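Conserved hypothetical protein Ta0289 (Thermoplasma acidophilum DSM 1728, PDB 1PVM) is of unknown function but pairs two CBS domains with a C-terminal zinc-ribbon-like domain that binds iron and here holds mercury. Local coordinates at residues Arg82-Ser90 and Leu106-Gly116; Ala98-Glu107 and Asp138-Tyr148. One frame throughout, in Å; residues are numbered along the deposited sequence.

In the fold
Both contacts are built around helix 94-104, and their centres lie 14 Å apart. Interaction 1 pairs strand 87-89 with strand 108-112, the two strands that this helix connects. Interaction 2 sets the C-terminal end of the same helix against helix 133-145, which follows strand 118-123 and the short helix 124-127. The segments alternate along the chain: 82-90, 98-107, 106-116, 138-148. Leu106 and Glu107 belong to both contacts. The two contacts also meet directly: Tyr148 OH lies 2.6 Å from Pro84 O, and Tyr100 OH lies 3.0 Å from Lys87 N. The loop leading into strand 87-89 thus meets Tyr148, which lies a few residues before the metal-binding Cys152.

Interaction 1 (Arg82-Ser90 and Leu106-Gly116); sequences RKPIPKVKS and LERCAVVDDPG. Unlike the reference sequence in segment 106-116: Pro115 (reference Ser).
Strands 87-89 and 108-112 are the parallel pair of a beta-alpha-beta unit in the second CBS domain, with helix 94-104 as the crossover. Their axes run 34° apart. The ladder starts at Pro86, whose O accepts Ala110 N at 2.9 Å. Val88 N then donates to Ala110 O, and Val88 O accepts Val112 N. Ser90 N closes the ladder on Val112 O at 2.9 Å.

One face carries Ala110, Val112, Lys87 and Lys89. Ile85 CD1 rests on Ala110 CB at 3.6 Å. The aliphatic part of Lys87 passes Val112 obliquely, CD against CG1. Val88 and Val111 point to the other face. There Val88 CG1 lies 3.9 Å from Cys109 SG. Pro86 CB meets Leu106 CD1 at 3.4 Å, a tight fit in which the two side chains cross nearly at right angles.

Lys89 bends at its second torsion (chi2 -66°), which carries CD past Val112 CG2 and NZ to the turn 113-116. NZ donates to Asp113 O at 2.9 Å from above the carbonyl plane, and weakly to Asp114 O at 3.2 Å. Gly116 N reaches Asp113 O from the opposite face. A leucine in place of Lys89 would probably cost Asp113 O one of its two donors and remove the side-chain tie to the turn. The Asp113 carboxylate pairs with Arg117 instead. Beyond this type I turn, strand 118-123 runs back antiparallel to 108-112, completing the mixed three-stranded sheet characteristic of a CBS domain.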
loop_
_atom_site.group_PDB
_atom_site.type_symbol
_atom_site.label_atom_id
_atom_site.label_comp_id
_atom_site.label_asym_id
_atom_site.label_seq_id
_atom_site.Cartn_x
_atom_site.Cartn_y
_atom_site.Cartn_z
ATOM N N ARG B 82 12.780 0.966 4.023
ATOM C CA ARG B 82 12.881 2.035 5.005
ATOM C C ARG B 82 14.160 1.670 5.757
ATOM O O ARG B 82 14.313 0.534 6.208
ATOM C CB ARG B 82 11.710 2.003 5.996
ATOM C CG ARG B 82 10.324 2.077 5.377
ATOM C CD ARG B 82 10.209 3.251 4.445
ATOM N NE ARG B 82 8.824 3.577 4.124
ATOM C CZ ARG B 82 8.480 4.545 3.286
ATOM N NH1 ARG B 82 9.420 5.264 2.689
ATOM N NH2 ARG B 82 7.200 4.811 3.058
ATOM N N LYS B 83 15.083 2.614 5.890
ATOM C CA LYS B 83 16.324 2.339 6.598
ATOM C C LYS B 83 16.816 3.602 7.296
ATOM O O LYS B 83 16.683 4.697 6.758
ATOM C CB LYS B 83 17.387 1.812 5.624
ATOM C CG LYS B 83 17.781 2.760 4.496
ATOM C CD LYS B 83 18.752 2.057 3.539
ATOM C CE LYS B 83 19.203 2.959 2.396
ATOM N NZ LYS B 83 20.023 2.201 1.400
ATOM N N PRO B 84 17.358 3.470 8.522
ATOM C CA PRO B 84 17.535 2.233 9.295
ATOM C C PRO B 84 16.171 1.623 9.598
ATOM O O PRO B 84 15.152 2.305 9.504
ATOM C CB PRO B 84 18.232 2.706 10.571
ATOM C CG PRO B 84 18.878 3.992 10.172
ATOM C CD PRO B 84 17.862 4.627 9.275
ATOM N N ILE B 85 16.149 0.352 9.978
ATOM C CA ILE B 85 14.878 -0.303 10.253
ATOM C C ILE B 85 14.041 0.431 11.300
ATOM O O ILE B 85 14.524 0.753 12.385
ATOM C CB ILE B 85 15.087 -1.792 10.693
ATOM C CG1 ILE B 85 13.732 -2.502 10.761
ATOM C CG2 ILE B 85 15.816 -1.867 12.036
ATOM C CD1 ILE B 85 13.831 -4.018 10.870
ATOM N N PRO B 86 12.779 0.752 10.960
ATOM C CA PRO B 86 11.896 1.448 11.908
ATOM C C PRO B 86 11.602 0.451 13.021
ATOM O O PRO B 86 11.312 -0.714 12.745
ATOM C CB PRO B 86 10.651 1.747 11.076
ATOM C CG PRO B 86 11.180 1.843 9.675
ATOM C CD PRO B 86 12.180 0.709 9.614
ATOM N N LYS B 87 11.663 0.883 14.275
ATOM C CA LYS B 87 11.424 -0.069 15.349
ATOM C C LYS B 87 11.035 0.538 16.689
ATOM O O LYS B 87 11.292 1.713 16.956
ATOM C CB LYS B 87 12.674 -0.931 15.534
ATOM C CG LYS B 87 13.887 -0.158 16.044
ATOM C CD LYS B 87 15.152 -1.008 15.983
ATOM C CE LYS B 87 16.275 -0.393 16.805
ATOM N NZ LYS B 87 16.537 1.011 16.421
ATOM N N VAL B 88 10.401 -0.288 17.517
ATOM C CA VAL B 88 9.991 0.094 18.866
ATOM C C VAL B 88 10.381 -1.071 19.779
ATOM O O VAL B 88 10.560 -2.196 19.309
ATOM C CB VAL B 88 8.457 0.319 18.983
ATOM C CG1 VAL B 88 8.030 1.489 18.113
ATOM C CG2 VAL B 88 7.702 -0.951 18.603
ATOM N N LYS B 89 10.534 -0.800 21.071
ATOM C CA LYS B 89 10.886 -1.845 22.025
ATOM C C LYS B 89 9.677 -2.715 22.332
ATOM O O LYS B 89 8.536 -2.243 22.319
ATOM C CB LYS B 89 11.433 -1.232 23.313
ATOM C CG LYS B 89 12.860 -0.735 23.184
ATOM C CD LYS B 89 13.817 -1.904 22.948
ATOM C CE LYS B 89 15.259 -1.436 22.770
ATOM N NZ LYS B 89 16.214 -2.580 22.646
ATOM N N SER B 90 9.934 -3.990 22.622
ATOM C CA SER B 90 8.875 -4.952 22.909
ATOM C C SER B 90 8.016 -4.615 24.124
ATOM O O SER B 90 6.913 -5.140 24.260
ATOM C CB SER B 90 9.470 -6.351 23.085
ATOM O OG SER B 90 10.364 -6.390 24.184
ATOM N N LEU B 106 4.488 6.088 9.343
ATOM C CA LEU B 106 4.483 4.642 9.099
ATOM C C LEU B 106 3.168 3.964 9.488
ATOM O O LEU B 106 2.405 4.488 10.300
ATOM C CB LEU B 106 5.611 3.978 9.901
ATOM C CG LEU B 106 7.051 4.434 9.666
ATOM C CD1 LEU B 106 7.954 3.859 10.757
ATOM C CD2 LEU B 106 7.513 3.999 8.284
ATOM N N GLU B 107 2.906 2.798 8.902
ATOM C CA GLU B 107 1.720 2.034 9.268
ATOM C C GLU B 107 2.157 0.687 9.856
ATOM O O GLU B 107 1.331 -0.150 10.220
ATOM C CB GLU B 107 0.766 1.858 8.076
ATOM C CG GLU B 107 1.404 1.480 6.757
ATOM C CD GLU B 107 1.742 0.010 6.665
ATOM O OE1 GLU B 107 0.862 -0.823 6.978
ATOM O OE2 GLU B 107 2.879 -0.310 6.264
ATOM N N ARG B 108 3.474 0.504 9.960
ATOM C CA ARG B 108 4.057 -0.703 10.549
ATOM C C ARG B 108 5.531 -0.480 10.868
ATOM O O ARG B 108 6.166 0.408 10.307
ATOM C CB ARG B 108 3.916 -1.904 9.611
ATOM C CG ARG B 108 4.848 -1.928 8.405
ATOM C CD ARG B 108 4.471 -3.108 7.509
ATOM N NE ARG B 108 3.104 -2.956 7.008
ATOM C CZ ARG B 108 2.280 -3.955 6.707
ATOM N NH1 ARG B 108 2.658 -5.220 6.850
ATOM N NH2 ARG B 108 1.064 -3.681 6.263
ATOM N N CYS B 109 6.068 -1.282 11.780
ATOM C CA CYS B 109 7.471 -1.183 12.149
ATOM C C CYS B 109 7.884 -2.473 12.832
ATOM O O CYS B 109 7.040 -3.294 13.185
ATOM C CB CYS B 109 7.713 0.005 13.091
ATOM S SG CYS B 109 6.990 -0.159 14.745
ATOM N N ALA B 110 9.187 -2.653 13.011
ATOM C CA ALA B 110 9.693 -3.850 13.660
ATOM C C ALA B 110 9.627 -3.658 15.165
ATOM O O ALA B 110 9.499 -2.536 15.654
ATOM C CB ALA B 110 11.135 -4.111 13.230
ATOM N N VAL B 111 9.691 -4.766 15.891
ATOM C CA VAL B 111 9.684 -4.736 17.346
ATOM C C VAL B 111 10.985 -5.417 17.749
ATOM O O VAL B 111 11.298 -6.500 17.249
ATOM C CB VAL B 111 8.497 -5.532 17.926
ATOM C CG1 VAL B 111 8.555 -5.514 19.452
ATOM C CG2 VAL B 111 7.178 -4.945 17.424
ATOM N N VAL B 112 11.760 -4.772 18.619
ATOM C CA VAL B 112 13.024 -5.350 19.063
ATOM C C VAL B 112 12.995 -5.580 20.567
ATOM O O VAL B 112 12.310 -4.857 21.299
ATOM C CB VAL B 112 14.241 -4.433 18.716
ATOM C CG1 VAL B 112 14.418 -4.351 17.206
ATOM C CG2 VAL B 112 14.047 -3.029 19.305
ATOM N N ASP B 113 13.714 -6.600 21.026
ATOM C CA ASP B 113 13.766 -6.867 22.456
ATOM C C ASP B 113 14.918 -6.076 23.070
ATOM O O ASP B 113 15.648 -5.369 22.367
ATOM C CB ASP B 113 13.939 -8.365 22.749
ATOM C CG ASP B 113 15.197 -8.954 22.129
ATOM O OD1 ASP B 113 16.085 -8.184 21.703
ATOM O OD2 ASP B 113 15.303 -10.201 22.085
ATOM N N ASP B 114 15.069 -6.195 24.384
ATOM C CA ASP B 114 16.118 -5.495 25.115
ATOM C C ASP B 114 17.490 -5.647 24.445
ATOM O O ASP B 114 18.172 -4.654 24.190
ATOM C CB ASP B 114 16.143 -6.006 26.559
ATOM C CG ASP B 114 17.053 -5.197 27.449
ATOM O OD1 ASP B 114 18.287 -5.377 27.372
ATOM O OD2 ASP B 114 16.532 -4.374 28.228
ATOM N N PRO B 115 17.911 -6.888 24.142
ATOM C CA PRO B 115 19.205 -7.143 23.497
ATOM C C PRO B 115 19.334 -6.516 22.105
ATOM O O PRO B 115 20.429 -6.440 21.553
ATOM C CB PRO B 115 19.268 -8.667 23.434
ATOM C CG PRO B 115 18.450 -9.087 24.605
ATOM C CD PRO B 115 17.273 -8.159 24.527
ATOM N N GLY B 116 18.214 -6.092 21.529
ATOM C CA GLY B 116 18.261 -5.470 20.216
ATOM C C GLY B 116 17.879 -6.353 19.043
ATOM O O GLY B 116 17.954 -5.923 17.895
#

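Interaction 2 (Ala98-Glu107 and Asp138-Tyr148); sequences AAYLSENGLE and DILLSHRTKDY
Lys146 reaches across to the last turn of helix 94-104. Its CB sits 3.9 Å from Gly105 CA. The chain is extended beyond CG. CD and then CE pass alongside Ser102 O, and NZ donates to it at 3.0 Å, from above the carbonyl plane. NZ also makes weak bonds to Ser142 OG and to a water held by Glu103 O.

Ser102 is the polar centre of the contact. Its OG lies anti to the backbone N (chi1 -177°), which turns it to helix 133-145. There it donates to Asp138 OD2 at 2.6 Å, approaching from above the carboxylate plane. Ser142 OG is 2.8 Å from the same hydroxyl. One turn earlier on helix 94-104, Ala98 CB packs on Ile139 CD1.

The two helix segments run 26° from parallel, with axes 8.1 Å apart. Helix 94-104 ends in a Schellman motif at Gly105, which has positive phi. A side chain there would run into Lys146 O, and the lack of one lets Gly105 CA come 3.4 Å from Ser142 O. Gly105 O takes a nearly straight bond from His143 ND1 (2.8 Å, 165° at the hydrogen), close to the imidazole plane. Glu107 CG covers one face of that ring in a CH-pi contact, 3.6 Å from its centroid. The ring is thus engaged at its edge and on a face.

Past the helix, the Tyr148 ring lies alongside Asn104, pointing the same way, with Asn104 CB at the ring edge. Leu106 CD2 packs on Tyr148 CB. A water bridges Asn104 O and Tyr148 N. On the far flank of helix 133-145, Arg144 bonds to His39 O of the second subunit.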
loop_
_atom_site.group_PDB
_atom_site.type_symbol
_atom_site.label_atom_id
_atom_site.label_comp_id
_atom_site.label_asym_id
_atom_site.label_seq_id
_atom_site.Cartn_x
_atom_site.Cartn_y
_atom_site.Cartn_z
ATOM N N ALA B 98 1.812 3.747 18.609
ATOM C CA ALA B 98 1.004 4.610 17.759
ATOM C C ALA B 98 1.718 5.942 17.523
ATOM O O ALA B 98 1.806 6.419 16.387
ATOM C CB ALA B 98 -0.358 4.849 18.403
ATOM N N ALA B 99 2.222 6.542 18.598
ATOM C CA ALA B 99 2.928 7.814 18.497
ATOM C C ALA B 99 4.170 7.691 17.614
ATOM O O ALA B 99 4.480 8.598 16.841
ATOM C CB ALA B 99 3.319 8.302 19.885
ATOM N N TYR B 100 4.880 6.569 17.731
ATOM C CA TYR B 100 6.083 6.347 16.929
ATOM C C TYR B 100 5.729 6.233 15.451
ATOM O O TYR B 100 6.362 6.853 14.600
ATOM C CB TYR B 100 6.803 5.069 17.367
ATOM C CG TYR B 100 7.999 4.737 16.495
ATOM C CD1 TYR B 100 9.207 5.425 16.630
ATOM C CD2 TYR B 100 7.906 3.761 15.504
ATOM C CE1 TYR B 100 10.296 5.146 15.796
ATOM C CE2 TYR B 100 8.987 3.474 14.663
ATOM C CZ TYR B 100 10.175 4.170 14.815
ATOM O OH TYR B 100 11.236 3.882 13.984
ATOM N N LEU B 101 4.721 5.429 15.145
ATOM C CA LEU B 101 4.314 5.259 13.761
ATOM C C LEU B 101 3.842 6.584 13.159
ATOM O O LEU B 101 4.271 6.964 12.075
ATOM C CB LEU B 101 3.200 4.215 13.661
ATOM C CG LEU B 101 3.554 2.776 14.058
ATOM C CD1 LEU B 101 2.304 1.907 13.970
ATOM C CD2 LEU B 101 4.646 2.229 13.152
ATOM N N SER B 102 2.968 7.285 13.875
ATOM C CA SER B 102 2.432 8.565 13.403
ATOM C C SER B 102 3.523 9.614 13.166
ATOM O O SER B 102 3.498 10.344 12.169
ATOM C CB SER B 102 1.409 9.098 14.413
ATOM O OG SER B 102 0.823 10.299 13.948
ATOM N N GLU B 103 4.477 9.683 14.089
ATOM C CA GLU B 103 5.598 10.618 14.003
ATOM C C GLU B 103 6.427 10.400 12.732
ATOM O O GLU B 103 6.978 11.349 12.161
ATOM C CB GLU B 103 6.479 10.449 15.252
ATOM C CG GLU B 103 7.891 11.026 15.177
ATOM C CD GLU B 103 7.927 12.534 14.985
ATOM O OE1 GLU B 103 6.945 13.214 15.358
ATOM O OE2 GLU B 103 8.955 13.042 14.474
ATOM N N ASN B 104 6.490 9.147 12.285
ATOM C CA ASN B 104 7.264 8.773 11.109
ATOM C C ASN B 104 6.455 8.491 9.846
ATOM O O ASN B 104 7.020 8.103 8.823
ATOM C CB ASN B 104 8.120 7.549 11.449
ATOM C CG ASN B 104 9.234 7.873 12.424
ATOM O OD1 ASN B 104 10.245 8.462 12.046
ATOM N ND2 ASN B 104 9.047 7.508 13.690
ATOM N N GLY B 105 5.142 8.690 9.912
ATOM C CA GLY B 105 4.298 8.433 8.756
ATOM C C GLY B 105 4.242 6.962 8.374
ATOM O O GLY B 105 3.968 6.618 7.224
ATOM N N LEU B 106 4.488 6.088 9.343
ATOM C CA LEU B 106 4.483 4.642 9.099
ATOM C C LEU B 106 3.168 3.964 9.488
ATOM O O LEU B 106 2.405 4.488 10.300
ATOM C CB LEU B 106 5.611 3.978 9.901
ATOM C CG LEU B 106 7.051 4.434 9.666
ATOM C CD1 LEU B 106 7.954 3.859 10.757
ATOM C CD2 LEU B 106 7.513 3.999 8.284
ATOM N N GLU B 107 2.906 2.798 8.902
ATOM C CA GLU B 107 1.720 2.034 9.268
ATOM C C GLU B 107 2.157 0.687 9.856
ATOM O O GLU B 107 1.331 -0.150 10.220
ATOM C CB GLU B 107 0.766 1.858 8.076
ATOM C CG GLU B 107 1.404 1.480 6.757
ATOM C CD GLU B 107 1.742 0.010 6.665
ATOM O OE1 GLU B 107 0.862 -0.823 6.978
ATOM O OE2 GLU B 107 2.879 -0.310 6.264
ATOM N N ASP B 138 -5.382 9.218 13.346
ATOM C CA ASP B 138 -4.119 9.947 13.357
ATOM C C ASP B 138 -3.051 9.211 12.549
ATOM O O ASP B 138 -2.388 9.804 11.701
ATOM C CB ASP B 138 -3.620 10.137 14.791
ATOM C CG ASP B 138 -2.216 10.723 14.843
ATOM O OD1 ASP B 138 -2.018 11.842 14.325
ATOM O OD2 ASP B 138 -1.311 10.064 15.392
ATOM N N ILE B 139 -2.877 7.924 12.828
ATOM C CA ILE B 139 -1.894 7.118 12.108
ATOM C C ILE B 139 -2.208 7.117 10.611
ATOM O O ILE B 139 -1.307 7.269 9.781
ATOM C CB ILE B 139 -1.885 5.662 12.629
ATOM C CG1 ILE B 139 -1.381 5.634 14.073
ATOM C CG2 ILE B 139 -1.005 4.782 11.738
ATOM C CD1 ILE B 139 -1.443 4.253 14.718
ATOM N N LEU B 140 -3.486 6.956 10.271
ATOM C CA LEU B 140 -3.900 6.945 8.870
ATOM C C LEU B 140 -3.582 8.266 8.168
ATOM O O LEU B 140 -3.077 8.267 7.042
ATOM C CB LEU B 140 -5.396 6.636 8.756
ATOM C CG LEU B 140 -5.790 5.195 9.095
ATOM C CD1 LEU B 140 -7.304 5.079 9.180
ATOM C CD2 LEU B 140 -5.228 4.250 8.037
ATOM N N LEU B 141 -3.863 9.381 8.834
ATOM C CA LEU B 141 -3.586 10.696 8.256
ATOM C C LEU B 141 -2.084 10.947 8.143
ATOM O O LEU B 141 -1.600 11.493 7.142
ATOM C CB LEU B 141 -4.235 11.798 9.099
ATOM C CG LEU B 141 -5.763 11.860 9.012
ATOM C CD1 LEU B 141 -6.288 12.939 9.945
ATOM C CD2 LEU B 141 -6.186 12.142 7.576
ATOM N N SER B 142 -1.339 10.546 9.166
ATOM C CA SER B 142 0.105 10.739 9.146
ATOM C C SER B 142 0.775 9.891 8.071
ATOM O O SER B 142 1.769 10.308 7.480
ATOM C CB SER B 142 0.710 10.409 10.510
ATOM O OG SER B 142 0.361 11.394 11.468
ATOM N N HIS B 143 0.236 8.702 7.816
ATOM C CA HIS B 143 0.813 7.826 6.799
ATOM C C HIS B 143 0.600 8.385 5.397
ATOM O O HIS B 143 1.422 8.177 4.501
ATOM C CB HIS B 143 0.205 6.428 6.895
ATOM C CG HIS B 143 0.753 5.463 5.891
ATOM N ND1 HIS B 143 2.095 5.160 5.804
ATOM C CD2 HIS B 143 0.141 4.738 4.925
ATOM C CE1 HIS B 143 2.286 4.291 4.827
ATOM N NE2 HIS B 143 1.117 4.019 4.278
ATOM N N ARG B 144 -0.503 9.098 5.202
ATOM C CA ARG B 144 -0.787 9.683 3.898
ATOM C C ARG B 144 0.061 10.921 3.621
ATOM O O ARG B 144 0.517 11.140 2.498
ATOM C CB ARG B 144 -2.262 10.072 3.800
ATOM C CG ARG B 144 -2.627 10.716 2.469
ATOM C CD ARG B 144 -4.131 10.825 2.288
ATOM N NE ARG B 144 -4.699 12.032 2.882
ATOM C CZ ARG B 144 -4.437 13.267 2.465
ATOM N NH1 ARG B 144 -3.603 13.470 1.451
ATOM N NH2 ARG B 144 -5.026 14.306 3.046
ATOM N N THR B 145 0.296 11.711 4.661
ATOM C CA THR B 145 1.016 12.968 4.524
ATOM C C THR B 145 2.509 13.015 4.833
ATOM O O THR B 145 3.222 13.871 4.309
ATOM C CB THR B 145 0.319 14.037 5.369
ATOM O OG1 THR B 145 0.231 13.580 6.722
ATOM C CG2 THR B 145 -1.093 14.287 4.850
ATOM N N LYS B 146 2.991 12.110 5.676
ATOM C CA LYS B 146 4.406 12.119 6.030
ATOM C C LYS B 146 5.177 10.948 5.441
ATOM O O LYS B 146 4.608 9.902 5.131
ATOM C CB LYS B 146 4.569 12.103 7.551
ATOM C CG LYS B 146 3.775 13.157 8.298
ATOM C CD LYS B 146 3.914 12.920 9.791
ATOM C CE LYS B 146 2.930 13.738 10.594
ATOM N NZ LYS B 146 2.937 13.323 12.025
ATOM N N ASP B 147 6.484 11.139 5.301
ATOM C CA ASP B 147 7.367 10.116 4.761
ATOM C C ASP B 147 8.589 9.934 5.663
ATOM O O ASP B 147 9.206 10.903 6.104
ATOM C CB ASP B 147 7.795 10.481 3.330
ATOM C CG ASP B 147 8.245 11.930 3.197
ATOM O OD1 ASP B 147 7.434 12.838 3.486
ATOM O OD2 ASP B 147 9.408 12.166 2.797
ATOM N N TYR B 148 8.911 8.675 5.937
ATOM C CA TYR B 148 10.030 8.289 6.794
ATOM C C TYR B 148 11.362 8.879 6.337
ATOM O O TYR B 148 11.670 8.865 5.151
ATOM C CB TYR B 148 10.130 6.760 6.800
ATOM C CG TYR B 148 11.140 6.173 7.767
ATOM C CD1 TYR B 148 10.915 6.195 9.142
ATOM C CD2 TYR B 148 12.305 5.555 7.299
ATOM C CE1 TYR B 148 11.821 5.610 10.030
ATOM C CE2 TYR B 148 13.219 4.967 8.182
ATOM C CZ TYR B 148 12.968 4.996 9.542
ATOM O OH TYR B 148 13.838 4.389 10.411
HETATM O O HOH W 1 6.090 14.259 12.585
HETATM O O HOH W 2 6.683 6.815 6.024
HETATM O O HOH W 3 1.496 7.131 10.299
#